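Local atomic coordinates of putative hexulose 6 phosphate synthase (Salmonella typhimurium, PDB entry 3F4W), a protein that belongs to the HUMPS family, folds as a TIM barrel and has an enzymatic role that is only putative. Residues D20-V23 and D24-I28. Sequence-based numbering, arbitrary orientation.
Sequences DKVV and DDVDI
The carbonyl oxygen of Val-23 is gripped twice: by the backbone N of Val-26 and by the NZ of Lys-54. The first bond is long, 3.2 Å from Val-26 N to Val-23 O. Its N-H points well at the oxygen, but the donor stands above the carbonyl plane, 70° out of it, so no lone pair is met directly. One residue back, Asp-25 N donates to Val-22 O over 2.9 Å, with an N-H...O angle of 158°. Both bonds span three residues, as in a 3-10 turn. They wind the chain tighter after helix 12-22 before it straightens.

The side chains follow this turn. The CB of Val-26 is directed toward residues 20-23, and its CG2 lies 3.6 Å from Val-22 O. That methyl is anti to the carbonyl carbon of Val-26 and beside its backbone N, which places it near Val-22 O. The CG2 methyls of Val-22 and Val-26 meet loosely at 4.4 Å. On the outer side, Val-23 CG1 sits 3.8 Å from Asp-24 OD1, and the two side chains pass at a slant.

Lys-54 NZ also bonds Val-26 O, so one lysine tip bonds the carbonyls at both ends of the Val-23 to Val-26 turn. Val-22 and Val-26 both touch Leu-5 of strand 2-7, and Val-22 also packs on Pro-196 and Ala-200 of helix 196-209. This is an alpha-to-beta turn of the barrel, leading from helix 12-22 into strand 28-31, where Ile-28 pairs through its backbone with strand 2-7.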
loop_
_atom_site.group_PDB
_atom_site.type_symbol
_atom_site.label_atom_id
_atom_site.label_comp_id
_atom_site.label_asym_id
_atom_site.label_seq_id
_atom_site.Cartn_x
_atom_site.Cartn_y
_atom_site.Cartn_z
ATOM N N ASP A 20 -4.101 -25.927 4.686
ATOM C CA ASP A 20 -4.502 -27.329 4.603
ATOM C C ASP A 20 -5.754 -27.610 5.431
ATOM O O ASP A 20 -6.468 -28.581 5.186
ATOM C CB ASP A 20 -3.360 -28.248 5.040
ATOM C CG ASP A 20 -2.286 -28.380 3.983
ATOM O OD1 ASP A 20 -1.133 -28.711 4.336
ATOM O OD2 ASP A 20 -2.597 -28.146 2.796
ATOM N N LYS A 21 -6.022 -26.748 6.406
ATOM C CA LYS A 21 -7.164 -26.930 7.291
ATOM C C LYS A 21 -8.483 -26.479 6.668
ATOM O O LYS A 21 -9.546 -26.957 7.053
ATOM C CB LYS A 21 -6.954 -26.167 8.601
ATOM C CG LYS A 21 -5.836 -26.679 9.489
ATOM C CD LYS A 21 -5.865 -25.925 10.813
ATOM C CE LYS A 21 -5.009 -26.591 11.875
ATOM N NZ LYS A 21 -3.572 -26.276 11.697
ATOM N N VAL A 22 -8.417 -25.552 5.715
ATOM C CA VAL A 22 -9.620 -24.866 5.251
ATOM C C VAL A 22 -9.778 -24.791 3.730
ATOM O O VAL A 22 -10.850 -24.445 3.233
ATOM C CB VAL A 22 -9.676 -23.428 5.805
ATOM C CG1 VAL A 22 -9.800 -23.446 7.318
ATOM C CG2 VAL A 22 -8.437 -22.647 5.381
ATOM N N VAL A 23 -8.721 -25.123 2.998
ATOM C CA VAL A 23 -8.680 -24.835 1.565
ATOM C C VAL A 23 -9.869 -25.369 0.759
ATOM O O VAL A 23 -10.274 -24.751 -0.227
ATOM C CB VAL A 23 -7.359 -25.302 0.920
ATOM C CG1 VAL A 23 -7.285 -26.822 0.886
ATOM C CG2 VAL A 23 -7.231 -24.720 -0.485
ATOM N N ASP A 24 -10.432 -26.503 1.171
ATOM C CA ASP A 24 -11.530 -27.120 0.423
ATOM C C ASP A 24 -12.825 -26.303 0.459
ATOM O O ASP A 24 -13.696 -26.472 -0.396
ATOM C CB ASP A 24 -11.796 -28.548 0.919
ATOM C CG ASP A 24 -10.728 -29.536 0.464
ATOM O OD1 ASP A 24 -9.927 -29.186 -0.425
ATOM O OD2 ASP A 24 -10.692 -30.664 0.996
ATOM N N ASP A 25 -12.953 -25.429 1.452
ATOM C CA ASP A 25 -14.145 -24.593 1.593
ATOM C C ASP A 25 -13.916 -23.144 1.162
ATOM O O ASP A 25 -14.803 -22.301 1.312
ATOM C CB ASP A 25 -14.646 -24.616 3.038
ATOM C CG ASP A 25 -15.226 -25.956 3.430
ATOM O OD1 ASP A 25 -15.518 -26.766 2.524
ATOM O OD2 ASP A 25 -15.395 -26.194 4.642
ATOM N N VAL A 26 -12.731 -22.865 0.628
ATOM C CA VAL A 26 -12.353 -21.514 0.220
ATOM C C VAL A 26 -12.235 -21.423 -1.303
ATOM O O VAL A 26 -11.750 -22.349 -1.945
ATOM C CB VAL A 26 -11.009 -21.112 0.871
ATOM C CG1 VAL A 26 -10.483 -19.814 0.283
ATOM C CG2 VAL A 26 -11.165 -20.998 2.384
ATOM N N ASP A 27 -12.682 -20.308 -1.875
ATOM C CA ASP A 27 -12.619 -20.100 -3.323
ATOM C C ASP A 27 -11.420 -19.247 -3.735
ATOM O O ASP A 27 -10.788 -19.502 -4.757
ATOM C CB ASP A 27 -13.897 -19.430 -3.823
ATOM C CG ASP A 27 -15.129 -20.265 -3.566
ATOM O OD1 ASP A 27 -15.279 -21.318 -4.227
ATOM O OD2 ASP A 27 -15.943 -19.866 -2.702
ATOM N N ILE A 28 -11.129 -18.219 -2.949
ATOM C CA ILE A 28 -10.013 -17.327 -3.249
ATOM C C ILE A 28 -9.092 -17.191 -2.047
ATOM O O ILE A 28 -9.531 -16.831 -0.959
ATOM C CB ILE A 28 -10.504 -15.922 -3.639
ATOM C CG1 ILE A 28 -11.433 -15.994 -4.855
ATOM C CG2 ILE A 28 -9.316 -15.010 -3.917
ATOM C CD1 ILE A 28 -12.111 -14.674 -5.191
#